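Local coordinates for penicillin binding protein 2X (Streptococcus thermophilus, PDB 5U47), which probably cross-links the peptides of adjacent glycan strands in septal peptidoglycan as a transpeptidase, and binds penicillin, at residues A[378-392]-A[412-426]. The protein carries 1 engineered substitution. Sequence-based numbering, arbitrary orientation. Where two conformers were deposited one is given.
Sequences YKFGIPTRFGMVGES and ISVTQVQMLRAFTAI
Arg421 leaves the helix with CG trans to its backbone N (chi1 177°) and bends once, at chi3 (59°), which lays its guanidinium against the loop 378-392; Gln418, one turn earlier, runs out extended beside it. Both reach the carbonyl of Ile382. Arg421 NH1 meets Ile382 O at 3.0 Å, in the guanidinium plane and almost in line with the C=O, while Gln418 NE2 comes from above the carbonyl plane, 2.9 Å from Ile382 O, and also donates to Ser393 O, just beyond the loop segment. The guanidinium is sandwiched: Lys379 CB sits over the centre of one face, 3.5 Å from Arg421 CZ, and Thr384 CG2 lies over the other. Water 1 takes the NE hydrogen of Arg421 and donates to Tyr378 O and Gln418 O. Gln418 OE1 accepts from Thr415 N, and Thr415 OG1 caps Gln418 N, a capping box at the helix start.

On one flank, the Phe380 ring packs on Val414, Ala422 and Met419, with Met419 SD 3.7 Å from Phe380 CE1, a Met-aromatic contact. On the other, Val417 CG2 rests over the Phe386 face, 4.0 Å from the ring centroid. Glu391 OE2 accepts from both N and OG1 of Thr384, from opposite faces of its carboxylate.

Within the transpeptidase domain, then, a buried arginine and glutamine share one loop carbonyl, tying the turn after helix 368-377 to helix 416-427; the Ile382 carbonyl and the bound water probably help offset the arginine's charge.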
ATOM      1  N   TYR A 378     -19.564  -0.973  -5.811  1.00 27.78           N
ATOM      2  CA  TYR A 378     -18.309  -0.235  -5.667  1.00 26.91           C
ATOM      3  C   TYR A 378     -17.472  -0.769  -4.471  1.00 25.68           C
ATOM      4  O   TYR A 378     -16.354  -0.304  -4.233  1.00 24.97           O
ATOM      5  CB  TYR A 378     -18.560   1.269  -5.546  1.00 26.18           C
ATOM      6  CG  TYR A 378     -18.616   2.018  -6.870  1.00 26.67           C
ATOM      7  CD1 TYR A 378     -17.456   2.198  -7.626  1.00 25.80           C
ATOM      8  CD2 TYR A 378     -19.803   2.607  -7.334  1.00 27.75           C
ATOM      9  CE1 TYR A 378     -17.472   2.908  -8.812  1.00 26.65           C
ATOM     10  CE2 TYR A 378     -19.834   3.318  -8.529  1.00 27.26           C
ATOM     11  CZ  TYR A 378     -18.663   3.476  -9.264  1.00 27.71           C
ATOM     12  OH  TYR A 378     -18.660   4.177 -10.463  1.00 28.05           O
ATOM     13  N   LYS A 379     -18.058  -1.706  -3.725  1.00 25.38           N
ATOM     14  CA  LYS A 379     -17.419  -2.434  -2.618  1.00 26.85           C
ATOM     15  C   LYS A 379     -17.097  -1.666  -1.345  1.00 26.45           C
ATOM     16  O   LYS A 379     -16.240  -2.106  -0.538  1.00 26.47           O
ATOM     17  CB  LYS A 379     -16.173  -3.206  -3.098  1.00 27.37           C
ATOM     18  CG  LYS A 379     -16.480  -4.283  -4.122  1.00 29.78           C
ATOM     19  CD  LYS A 379     -15.217  -5.047  -4.492  1.00 31.75           C
ATOM     20  CE  LYS A 379     -15.505  -6.140  -5.505  1.00 35.40           C
ATOM     21  NZ  LYS A 379     -16.288  -7.264  -4.920  1.00 38.50           N
ATOM     22  N   PHE A 380     -17.754  -0.530  -1.153  1.00 25.90           N
ATOM     23  CA  PHE A 380     -17.586   0.198   0.097  1.00 26.32           C
ATOM     24  C   PHE A 380     -18.041  -0.674   1.250  1.00 26.88           C
ATOM     25  O   PHE A 380     -18.971  -1.488   1.105  1.00 25.93           O
ATOM     26  CB  PHE A 380     -18.287   1.542   0.052  1.00 26.83           C
ATOM     27  CG  PHE A 380     -17.625   2.495  -0.895  1.00 26.43           C
ATOM     28  CD1 PHE A 380     -16.401   3.036  -0.572  1.00 25.51           C
ATOM     29  CD2 PHE A 380     -18.195   2.801  -2.127  1.00 27.12           C
ATOM     30  CE1 PHE A 380     -15.752   3.903  -1.433  1.00 26.67           C
ATOM     31  CE2 PHE A 380     -17.551   3.669  -3.003  1.00 27.64           C
ATOM     32  CZ  PHE A 380     -16.328   4.222  -2.652  1.00 26.87           C
ATOM     33  N   GLY A 381     -17.328  -0.563   2.371  1.00 27.41           N
ATOM     34  CA  GLY A 381     -17.578  -1.406   3.545  1.00 28.55           C
ATOM     35  C   GLY A 381     -16.836  -2.752   3.490  1.00 29.46           C
ATOM     36  O   GLY A 381     -16.894  -3.533   4.442  1.00 30.53           O
ATOM     37  N   ILE A 382     -16.142  -3.024   2.378  1.00 28.44           N
ATOM     38  CA  ILE A 382     -15.389  -4.259   2.215  1.00 29.59           C
ATOM     39  C   ILE A 382     -13.922  -3.898   2.007  1.00 27.23           C
ATOM     40  O   ILE A 382     -13.603  -3.124   1.104  1.00 26.05           O
ATOM     41  CB  ILE A 382     -15.886  -5.085   1.010  1.00 30.41           C
ATOM     42  CG1 ILE A 382     -17.402  -5.344   1.129  1.00 34.44           C
ATOM     43  CG2 ILE A 382     -15.151  -6.416   0.931  1.00 31.74           C
ATOM     44  CD1 ILE A 382     -17.997  -6.134  -0.024  1.00 34.89           C
ATOM     45  N   PRO A 383     -13.022  -4.470   2.828  1.00 26.93           N
ATOM     46  CA  PRO A 383     -11.604  -4.139   2.626  1.00 27.30           C
ATOM     47  C   PRO A 383     -11.127  -4.628   1.265  1.00 24.91           C
ATOM     48  O   PRO A 383     -11.712  -5.575   0.706  1.00 25.76           O
ATOM     49  CB  PRO A 383     -10.896  -4.895   3.761  1.00 27.46           C
ATOM     50  CG  PRO A 383     -11.823  -5.986   4.137  1.00 28.70           C
ATOM     51  CD  PRO A 383     -13.208  -5.460   3.904  1.00 28.55           C
ATOM     52  N   THR A 384     -10.103  -3.978   0.728  1.00 24.27           N
ATOM     53  CA  THR A 384      -9.545  -4.379  -0.564  1.00 23.32           C
ATOM     54  C   THR A 384      -8.771  -5.710  -0.460  1.00 23.28           C
ATOM     55  O   THR A 384      -8.732  -6.491  -1.414  1.00 24.05           O
ATOM     56  CB  THR A 384      -8.618  -3.292  -1.152  1.00 23.33           C
ATOM     57  OG1 THR A 384      -7.397  -3.185  -0.390  1.00 22.65           O
ATOM     58  CG2 THR A 384      -9.329  -1.932  -1.196  1.00 23.50           C
ATOM     59  N   ARG A 385      -8.183  -5.964   0.705  1.00 22.90           N
ATOM     60  CA  ARG A 385      -7.327  -7.138   0.930  1.00 23.49           C
ATOM     61  C   ARG A 385      -6.213  -7.136  -0.123  1.00 22.49           C
ATOM     62  O   ARG A 385      -5.834  -8.177  -0.640  1.00 22.26           O
ATOM     63  CB  ARG A 385      -8.132  -8.427   0.878  1.00 24.81           C
ATOM     64  CG  ARG A 385      -9.393  -8.352   1.709  1.00 26.45           C
ATOM     65  CD  ARG A 385     -10.008  -9.708   1.880  1.00 27.50           C
ATOM     66  NE  ARG A 385     -11.257  -9.638   2.638  1.00 29.30           N
ATOM     67  CZ  ARG A 385     -12.491  -9.718   2.140  1.00 30.99           C
ATOM     68  NH1 ARG A 385     -12.715  -9.919   0.841  1.00 30.91           N
ATOM     69  NH2 ARG A 385     -13.520  -9.640   2.971  1.00 33.93           N
ATOM     70  N   PHE A 386      -5.663  -5.945  -0.381  1.00 21.46           N
ATOM     71  CA  PHE A 386      -4.680  -5.775  -1.429  1.00 21.08           C
ATOM     72  C   PHE A 386      -3.263  -6.242  -1.098  1.00 21.80           C
ATOM     73  O   PHE A 386      -2.418  -6.250  -1.988  1.00 22.41           O
ATOM     74  CB  PHE A 386      -4.711  -4.356  -2.043  1.00 19.96           C
ATOM     75  CG  PHE A 386      -4.035  -3.280  -1.252  1.00 20.76           C
ATOM     76  CD1 PHE A 386      -4.148  -3.183   0.125  1.00 20.33           C
ATOM     77  CD2 PHE A 386      -3.378  -2.237  -1.939  1.00 20.76           C
ATOM     78  CE1 PHE A 386      -3.575  -2.132   0.802  1.00 20.25           C
ATOM     79  CE2 PHE A 386      -2.789  -1.194  -1.259  1.00 19.58           C
ATOM     80  CZ  PHE A 386      -2.885  -1.151   0.121  1.00 20.61           C
ATOM     81  N   GLY A 387      -3.022  -6.635   0.149  1.00 20.73           N
ATOM     82  CA  GLY A 387      -1.753  -7.199   0.542  1.00 22.16           C
ATOM     83  C   GLY A 387      -1.184  -6.706   1.843  1.00 22.68           C
ATOM     84  O   GLY A 387      -0.288  -7.330   2.381  1.00 24.50           O
ATOM     85  N   MET A 388      -1.684  -5.592   2.352  1.00 23.17           N
ATOM     86  CA  MET A 388      -1.152  -5.055   3.591  1.00 25.85           C
ATOM     87  C   MET A 388      -1.873  -5.630   4.794  1.00 28.82           C
ATOM     88  O   MET A 388      -3.064  -5.958   4.707  1.00 30.92           O
ATOM     89  CB  MET A 388      -1.313  -3.538   3.642  1.00 24.65           C
ATOM     90  CG  MET A 388      -0.494  -2.777   2.636  1.00 26.59           C
ATOM     91  SD  MET A 388       1.290  -2.844   2.935  1.00 27.29           S
ATOM     92  CE  MET A 388       1.864  -1.661   1.719  1.00 27.42           C
ATOM     93  N   VAL A 389      -1.163  -5.783   5.909  0.50 29.78           N
ATOM     94  CA  VAL A 389      -1.807  -6.227   7.145  0.50 31.62           C
ATOM     95  C   VAL A 389      -2.265  -4.980   7.897  0.50 31.97           C
ATOM     96  O   VAL A 389      -1.653  -3.915   7.779  0.50 31.63           O
ATOM     97  CB  VAL A 389      -0.897  -7.112   8.019  0.50 33.80           C
ATOM     98  CG1 VAL A 389      -0.476  -8.355   7.236  0.50 34.63           C
ATOM     99  CG2 VAL A 389       0.309  -6.340   8.519  0.50 34.06           C
ATOM    100  N   GLY A 390      -3.343  -5.128   8.666  1.00 33.13           N
ATOM    101  CA  GLY A 390      -3.964  -4.020   9.429  1.00 32.17           C
ATOM    102  C   GLY A 390      -4.838  -3.071   8.614  1.00 31.88           C
ATOM    103  O   GLY A 390      -4.985  -1.896   8.954  1.00 32.00           O
ATOM    104  N   GLU A 391      -5.399  -3.552   7.515  1.00 29.72           N
ATOM    105  CA  GLU A 391      -6.267  -2.704   6.703  1.00 28.42           C
ATOM    106  C   GLU A 391      -7.637  -2.570   7.381  1.00 28.45           C
ATOM    107  O   GLU A 391      -8.150  -3.543   7.912  1.00 28.19           O
ATOM    108  CB  GLU A 391      -6.445  -3.316   5.312  1.00 27.77           C
ATOM    109  CG  GLU A 391      -7.292  -2.478   4.371  1.00 26.95           C
ATOM    110  CD  GLU A 391      -7.581  -3.151   3.041  1.00 27.60           C
ATOM    111  OE1 GLU A 391      -7.376  -4.400   2.922  1.00 27.44           O
ATOM    112  OE2 GLU A 391      -8.056  -2.427   2.126  1.00 23.66           O
ATOM    113  N   SER A 392      -8.224  -1.372   7.337  1.00 27.64           N
ATOM    114  CA  SER A 392      -9.563  -1.130   7.900  1.00 29.22           C
ATOM    115  C   SER A 392     -10.608  -1.424   6.828  1.00 28.32           C
ATOM    116  O   SER A 392     -10.290  -1.424   5.619  1.00 27.32           O
ATOM    117  CB  SER A 392      -9.690   0.310   8.385  1.00 29.75           C
ATOM    118  OG  SER A 392      -8.754   0.565   9.406  1.00 29.36           O
ATOM    119  N   ILE A 412     -20.830   7.928   5.829  1.00 31.85           N
ATOM    120  CA  ILE A 412     -20.191   6.736   5.294  1.00 31.66           C
ATOM    121  C   ILE A 412     -18.680   6.886   5.530  1.00 30.97           C
ATOM    122  O   ILE A 412     -18.135   7.970   5.361  1.00 30.98           O
ATOM    123  CB  ILE A 412     -20.521   6.516   3.794  1.00 31.78           C
ATOM    124  CG1 ILE A 412     -19.897   5.209   3.289  1.00 32.79           C
ATOM    125  CG2 ILE A 412     -20.043   7.676   2.923  1.00 32.36           C
ATOM    126  CD1 ILE A 412     -20.385   4.788   1.922  1.00 32.47           C
ATOM    127  N   SER A 413     -18.026   5.815   5.962  1.00 30.59           N
ATOM    128  CA  SER A 413     -16.596   5.841   6.236  1.00 30.10           C
ATOM    129  C   SER A 413     -15.862   4.949   5.275  1.00 28.66           C
ATOM    130  O   SER A 413     -16.273   3.807   5.048  1.00 27.82           O
ATOM    131  CB  SER A 413     -16.311   5.376   7.648  1.00 31.40           C
ATOM    132  OG  SER A 413     -16.892   6.274   8.558  1.00 35.65           O
ATOM    133  N   VAL A 414     -14.768   5.473   4.737  1.00 26.04           N
ATOM    134  CA  VAL A 414     -13.928   4.746   3.772  1.00 24.83           C
ATOM    135  C   VAL A 414     -12.449   4.850   4.131  1.00 23.70           C
ATOM    136  O   VAL A 414     -12.071   5.629   5.013  1.00 23.90           O
ATOM    137  CB  VAL A 414     -14.069   5.358   2.356  1.00 24.65           C
ATOM    138  CG1 VAL A 414     -15.523   5.406   1.923  1.00 26.43           C
ATOM    139  CG2 VAL A 414     -13.443   6.757   2.270  1.00 24.33           C
ATOM    140  N   THR A 415     -11.623   4.059   3.444  1.00 22.93           N
ATOM    141  CA  THR A 415     -10.186   4.185   3.507  1.00 22.40           C
ATOM    142  C   THR A 415      -9.780   4.761   2.159  1.00 22.50           C
ATOM    143  O   THR A 415     -10.538   4.694   1.174  1.00 21.70           O
ATOM    144  CB  THR A 415      -9.460   2.837   3.667  1.00 22.84           C
ATOM    145  OG1 THR A 415      -9.796   1.990   2.566  1.00 21.56           O
ATOM    146  CG2 THR A 415      -9.871   2.178   4.935  1.00 24.24           C
ATOM    147  N   GLN A 416      -8.578   5.322   2.102  1.00 22.59           N
ATOM    148  CA  GLN A 416      -8.066   5.896   0.863  1.00 21.81           C
ATOM    149  C   GLN A 416      -8.026   4.839  -0.229  1.00 22.44           C
ATOM    150  O   GLN A 416      -8.400   5.103  -1.386  1.00 20.66           O
ATOM    151  CB  GLN A 416      -6.651   6.481   1.060  1.00 22.82           C
ATOM    152  CG  GLN A 416      -6.085   6.994  -0.274  1.00 23.98           C
ATOM    153  CD  GLN A 416      -4.685   7.547  -0.236  1.00 24.37           C
ATOM    154  OE1 GLN A 416      -4.140   7.879  -1.293  1.00 26.05           O
ATOM    155  NE2 GLN A 416      -4.073   7.623   0.948  1.00 24.03           N
ATOM    156  N   VAL A 417      -7.572   3.640   0.130  1.00 20.04           N
ATOM    157  CA  VAL A 417      -7.451   2.579  -0.870  1.00 20.19           C
ATOM    158  C   VAL A 417      -8.833   2.136  -1.415  1.00 20.28           C
ATOM    159  O   VAL A 417      -8.926   1.745  -2.570  1.00 20.09           O
ATOM    160  CB  VAL A 417      -6.546   1.438  -0.391  1.00 20.31           C
ATOM    161  CG1 VAL A 417      -7.212   0.655   0.744  1.00 20.78           C
ATOM    162  CG2 VAL A 417      -6.136   0.545  -1.557  1.00 20.38           C
ATOM    163  N   GLN A 418      -9.898   2.223  -0.607  1.00 20.47           N
ATOM    164  CA  GLN A 418     -11.266   1.951  -1.117  1.00 21.51           C
ATOM    165  C   GLN A 418     -11.673   3.006  -2.161  1.00 22.13           C
ATOM    166  O   GLN A 418     -12.276   2.686  -3.199  1.00 21.33           O
ATOM    167  CB  GLN A 418     -12.280   1.895   0.015  1.00 20.96           C
ATOM    168  CG  GLN A 418     -12.176   0.636   0.849  1.00 21.89           C
ATOM    169  CD  GLN A 418     -13.123   0.635   2.019  1.00 23.53           C
ATOM    170  OE1 GLN A 418     -13.328   1.672   2.662  1.00 25.02           O
ATOM    171  NE2 GLN A 418     -13.682  -0.536   2.332  1.00 23.07           N
ATOM    172  N   MET A 419     -11.310   4.265  -1.903  1.00 21.90           N
ATOM    173  CA  MET A 419     -11.591   5.308  -2.870  1.00 21.80           C
ATOM    174  C   MET A 419     -10.818   5.066  -4.163  1.00 21.56           C
ATOM    175  O   MET A 419     -11.367   5.202  -5.247  1.00 20.78           O
ATOM    176  CB  MET A 419     -11.278   6.701  -2.307  1.00 23.12           C
ATOM    177  CG  MET A 419     -12.181   7.111  -1.142  1.00 24.20           C
ATOM    178  SD  MET A 419     -13.946   7.124  -1.545  1.00 26.76           S
ATOM    179  CE  MET A 419     -14.040   8.405  -2.788  1.00 26.88           C
ATOM    180  N   LEU A 420      -9.540   4.707  -4.050  1.00 21.81           N
ATOM    181  CA  LEU A 420      -8.724   4.445  -5.240  1.00 22.20           C
ATOM    182  C   LEU A 420      -9.324   3.325  -6.080  1.00 21.53           C
ATOM    183  O   LEU A 420      -9.388   3.431  -7.300  1.00 20.82           O
ATOM    184  CB  LEU A 420      -7.272   4.107  -4.858  1.00 21.32           C
ATOM    185  CG  LEU A 420      -6.481   5.234  -4.144  1.00 22.11           C
ATOM    186  CD1 LEU A 420      -5.099   4.725  -3.743  1.00 22.51           C
ATOM    187  CD2 LEU A 420      -6.338   6.469  -5.032  1.00 22.09           C
ATOM    188  N   ARG A 421      -9.738   2.262  -5.405  1.00 20.83           N
ATOM    189  CA  ARG A 421     -10.345   1.113  -6.064  1.00 21.71           C
ATOM    190  C   ARG A 421     -11.605   1.552  -6.848  1.00 21.18           C
ATOM    191  O   ARG A 421     -11.777   1.187  -8.009  1.00 21.14           O
ATOM    192  CB  ARG A 421     -10.708   0.062  -5.024  1.00 21.40           C
ATOM    193  CG  ARG A 421     -11.419  -1.154  -5.573  1.00 22.40           C
ATOM    194  CD  ARG A 421     -11.707  -2.186  -4.485  1.00 23.15           C
ATOM    195  NE  ARG A 421     -12.536  -1.612  -3.442  1.00 24.23           N
ATOM    196  CZ  ARG A 421     -12.907  -2.214  -2.304  1.00 24.80           C
ATOM    197  NH1 ARG A 421     -13.642  -1.544  -1.437  1.00 26.28           N
ATOM    198  NH2 ARG A 421     -12.557  -3.451  -2.019  1.00 25.75           N
ATOM    199  N   ALA A 422     -12.444   2.361  -6.219  1.00 20.43           N
ATOM    200  CA  ALA A 422     -13.678   2.850  -6.848  1.00 22.59           C
ATOM    201  C   ALA A 422     -13.350   3.730  -8.043  1.00 24.30           C
ATOM    202  O   ALA A 422     -13.990   3.608  -9.103  1.00 23.73           O
ATOM    203  CB  ALA A 422     -14.525   3.613  -5.837  1.00 23.30           C
ATOM    204  N   PHE A 423     -12.338   4.599  -7.881  1.00 23.05           N
ATOM    205  CA  PHE A 423     -11.926   5.480  -8.972  1.00 22.60           C
ATOM    206  C   PHE A 423     -11.449   4.713 -10.211  1.00 23.26           C
ATOM    207  O   PHE A 423     -11.609   5.205 -11.340  1.00 22.00           O
ATOM    208  CB  PHE A 423     -10.828   6.471  -8.555  1.00 23.31           C
ATOM    209  CG  PHE A 423     -11.262   7.506  -7.533  1.00 23.87           C
ATOM    210  CD1 PHE A 423     -12.497   8.141  -7.622  1.00 25.32           C
ATOM    211  CD2 PHE A 423     -10.385   7.910  -6.539  1.00 24.33           C
ATOM    212  CE1 PHE A 423     -12.870   9.125  -6.694  1.00 26.11           C
ATOM    213  CE2 PHE A 423     -10.754   8.884  -5.611  1.00 24.59           C
ATOM    214  CZ  PHE A 423     -11.998   9.482  -5.690  1.00 24.57           C
ATOM    215  N   THR A 424     -10.886   3.514 -10.030  1.00 21.45           N
ATOM    216  CA  THR A 424     -10.419   2.775 -11.195  1.00 21.68           C
ATOM    217  C   THR A 424     -11.562   2.426 -12.157  1.00 21.83           C
ATOM    218  O   THR A 424     -11.321   2.339 -13.348  1.00 22.89           O
ATOM    219  CB  THR A 424      -9.637   1.467 -10.866  1.00 21.36           C
ATOM    220  OG1 THR A 424     -10.482   0.557 -10.150  1.00 21.85           O
ATOM    221  CG2 THR A 424      -8.422   1.743 -10.078  1.00 21.66           C
ATOM    222  N   ALA A 425     -12.788   2.212 -11.654  1.00 22.22           N
ATOM    223  CA  ALA A 425     -13.908   1.871 -12.529  1.00 23.16           C
ATOM    224  C   ALA A 425     -14.273   3.080 -13.394  1.00 24.81           C
ATOM    225  O   ALA A 425     -14.652   2.948 -14.542  1.00 24.70           O
ATOM    226  CB  ALA A 425     -15.106   1.409 -11.724  1.00 24.23           C
ATOM    227  N   ILE A 426     -14.119   4.270 -12.835  1.00 25.17           N
ATOM    228  CA  ILE A 426     -14.388   5.492 -13.572  1.00 25.15           C
ATOM    229  C   ILE A 426     -13.341   5.686 -14.670  1.00 26.40           C
ATOM    230  O   ILE A 426     -13.697   6.035 -15.792  1.00 25.72           O
ATOM    231  CB  ILE A 426     -14.397   6.692 -12.617  1.00 25.60           C
ATOM    232  CG1 ILE A 426     -15.474   6.512 -11.535  1.00 25.94           C
ATOM    233  CG2 ILE A 426     -14.587   8.006 -13.384  1.00 26.54           C
ATOM    234  CD1 ILE A 426     -16.898   6.534 -12.040  1.00 27.80           C
TER
HETATM  235  O   HOH W   1     -14.092   0.641  -3.057  1.00 26.02           O
HETATM  236  O   HOH W   2     -16.076   1.870   2.983  1.00 26.95           O
HETATM  237  O   HOH W   3      -9.827  -0.605   2.963  1.00 30.23           O